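Local coordinates for protein alpha-1,2-Mannosidase (Trichoderma reesei, PDB 1HCU) that probably trims alpha-1,2-linked mannose residues from high-mannose N-glycans as a calcium-dependent family 47 glycosyl hydrolase, at residues 103-108 / 484-490. Sequence-based numbering, arbitrary orientation.
With CA (calcium ion), chain H.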
loop_
_atom_site.group_PDB
_atom_site.type_symbol
_atom_site.label_atom_id
_atom_site.label_comp_id
_atom_site.label_asym_id
_atom_site.label_seq_id
_atom_site.Cartn_x
_atom_site.Cartn_y
_atom_site.Cartn_z
ATOM N N ILE A 103 3.108 1.643 8.941
ATOM C CA ILE A 103 3.074 2.094 7.556
ATOM C C ILE A 103 2.561 3.524 7.363
ATOM O O ILE A 103 3.018 4.234 6.458
ATOM C CB ILE A 103 2.243 1.111 6.673
ATOM C CG1 ILE A 103 0.758 1.184 7.038
ATOM C CG2 ILE A 103 2.765 -0.311 6.854
ATOM C CD1 ILE A 103 -0.143 0.332 6.148
ATOM N N ARG A 104 1.628 3.950 8.212
ATOM C CA ARG A 104 1.076 5.306 8.106
ATOM C C ARG A 104 1.886 6.366 8.854
ATOM O O ARG A 104 2.465 7.265 8.250
ATOM C CB ARG A 104 -0.367 5.349 8.626
ATOM C CG ARG A 104 -1.403 4.662 7.757
ATOM C CD ARG A 104 -2.799 5.004 8.257
ATOM N NE ARG A 104 -3.844 4.391 7.450
ATOM C CZ ARG A 104 -3.971 3.082 7.271
ATOM N NH1 ARG A 104 -3.111 2.256 7.850
ATOM N NH2 ARG A 104 -4.954 2.600 6.516
ATOM N N TYR A 105 1.920 6.256 10.175
ATOM C CA TYR A 105 2.616 7.237 10.995
ATOM C C TYR A 105 4.136 7.240 10.852
ATOM O O TYR A 105 4.727 8.232 10.430
ATOM C CB TYR A 105 2.201 7.045 12.453
ATOM C CG TYR A 105 0.743 7.393 12.690
ATOM C CD1 TYR A 105 -0.194 6.413 13.022
ATOM C CD2 TYR A 105 0.308 8.721 12.611
ATOM C CE1 TYR A 105 -1.534 6.753 13.281
ATOM C CE2 TYR A 105 -1.019 9.069 12.866
ATOM C CZ TYR A 105 -1.935 8.085 13.207
ATOM O OH TYR A 105 -3.229 8.449 13.520
ATOM N N LEU A 106 4.762 6.126 11.196
ATOM C CA LEU A 106 6.197 6.016 11.086
ATOM C C LEU A 106 6.616 6.284 9.629
ATOM O O LEU A 106 7.524 7.076 9.362
ATOM C CB LEU A 106 6.623 4.620 11.547
ATOM C CG LEU A 106 8.105 4.438 11.834
ATOM C CD1 LEU A 106 8.537 5.514 12.820
ATOM C CD2 LEU A 106 8.379 3.037 12.389
ATOM N N GLY A 107 5.937 5.640 8.684
ATOM C CA GLY A 107 6.256 5.850 7.277
ATOM C C GLY A 107 6.057 7.292 6.849
ATOM O O GLY A 107 6.919 7.887 6.202
ATOM N N GLY A 108 4.914 7.862 7.219
ATOM C CA GLY A 108 4.615 9.239 6.859
ATOM C C GLY A 108 5.605 10.252 7.406
ATOM O O GLY A 108 5.981 11.191 6.705
ATOM N N ASN A 484 7.210 3.055 0.484
ATOM C CA ASN A 484 6.832 2.081 1.491
ATOM C C ASN A 484 5.435 1.645 1.056
ATOM O O ASN A 484 4.919 2.143 0.058
ATOM C CB ASN A 484 6.844 2.713 2.899
ATOM C CG ASN A 484 5.486 3.243 3.338
ATOM O OD1 ASN A 484 4.755 3.861 2.565
ATOM N ND2 ASN A 484 5.158 3.015 4.599
ATOM N N THR A 485 4.817 0.729 1.783
ATOM C CA THR A 485 3.503 0.246 1.376
ATOM C C THR A 485 2.378 1.288 1.388
ATOM O O THR A 485 1.348 1.087 0.763
ATOM C CB THR A 485 3.103 -0.972 2.227
ATOM O OG1 THR A 485 2.432 -1.916 1.395
ATOM C CG2 THR A 485 2.193 -0.571 3.374
ATOM N N GLU A 486 2.575 2.403 2.086
ATOM C CA GLU A 486 1.548 3.444 2.155
ATOM C C GLU A 486 1.980 4.631 1.289
ATOM O O GLU A 486 1.689 5.789 1.591
ATOM C CB GLU A 486 1.346 3.894 3.612
ATOM C CG GLU A 486 0.111 4.757 3.859
ATOM C CD GLU A 486 -1.175 3.940 3.999
ATOM O OE1 GLU A 486 -1.152 2.717 3.747
ATOM O OE2 GLU A 486 -2.216 4.536 4.363
ATOM N N ALA A 487 2.706 4.326 0.224
ATOM C CA ALA A 487 3.180 5.339 -0.704
ATOM C C ALA A 487 4.056 6.415 -0.070
ATOM O O ALA A 487 4.050 7.558 -0.519
ATOM C CB ALA A 487 1.990 5.988 -1.404
ATOM N N HIS A 488 4.800 6.061 0.974
ATOM C CA HIS A 488 5.702 7.021 1.614
ATOM C C HIS A 488 7.126 6.694 1.175
ATOM O O HIS A 488 7.697 5.694 1.594
ATOM C CB HIS A 488 5.586 6.957 3.139
ATOM C CG HIS A 488 4.222 7.304 3.646
ATOM N ND1 HIS A 488 3.553 8.441 3.252
ATOM C CD2 HIS A 488 3.389 6.651 4.491
ATOM C CE1 HIS A 488 2.364 8.473 3.827
ATOM N NE2 HIS A 488 2.240 7.398 4.583
ATOM N N PRO A 489 7.715 7.542 0.319
ATOM C CA PRO A 489 9.074 7.357 -0.200
ATOM C C PRO A 489 10.212 7.657 0.777
ATOM O O PRO A 489 10.274 8.744 1.342
ATOM C CB PRO A 489 9.097 8.300 -1.396
ATOM C CG PRO A 489 8.282 9.454 -0.894
ATOM C CD PRO A 489 7.093 8.744 -0.265
ATOM N N PHE A 490 11.116 6.699 0.959
ATOM C CA PHE A 490 12.266 6.868 1.853
ATOM C C PHE A 490 13.537 6.919 1.011
ATOM O O PHE A 490 13.604 6.281 -0.041
ATOM C CB PHE A 490 12.393 5.669 2.801
ATOM C CG PHE A 490 11.196 5.438 3.659
ATOM C CD1 PHE A 490 10.899 4.158 4.117
ATOM C CD2 PHE A 490 10.368 6.492 4.021
ATOM C CE1 PHE A 490 9.783 3.935 4.928
ATOM C CE2 PHE A 490 9.263 6.286 4.821
ATOM C CZ PHE A 490 8.965 5.005 5.279
HETATM CA CA CA H . 0.069 -1.169 -0.043
HETATM O O HOH W 1 -0.677 -1.877 2.612
HETATM O O HOH W 2 -2.455 -2.289 0.262
HETATM O O HOH W 3 0.469 -3.611 -1.185
HETATM O O HOH W 4 -1.153 0.452 -1.918
#
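Calcium is held at the tip of a tight turn by Thr485, whose carbonyl O (2.7 Å) and OG1 (2.9 Å) both bind CA; four water oxygens 2.7 to 2.9 Å from CA make up the rest of the observed shell. Threonine suits the place because one residue supplies two oxygens while its methyl CG2 packs against Ile103 CG2 (3.5 Å), and its hydroxyl is also hydrogen-bonded to Glu249. The turn itself, type I from Asn484 to Ala487, is organised by Asn484. Its OD1 accepts from Glu486 N (2.7 Å), an Asx turn, and from His488 N (2.7 Å), while its ND2 donates to Ile103 O (3.1 Å); the wider pi-type turn of the helix leaves this carbonyl without its usual partner, Gly107 N, so the Asn484 amide can take it. Arg104 NE and Glu486 OE2 are 3.5 Å apart, a purely electrostatic salt bridge with the oxygen over the guanidinium face; Arg104 also pairs with Glu100, one of the predicted proton donors, consistent with a metal loop beside the catalytic centre. The flat His488 ring lies over Gly108, CA 3.6 Å from its centroid, a CH-pi contact, and its nitrogens reach Asp60 and Asp63. A CB at Gly107 would run into Ile103 O of its own helix as well as Asn484 ND2; Gly107 O also sits at the Phe490 ring edge, 3.2 Å from CE2. The loop is the turn of hairpin 481-483/489-491, which in family 47 enzymes plugs one end of the (alpha/alpha)7 barrel, here against helix 98-117, with helices 451-465, 56-67 and 182-192 packed around.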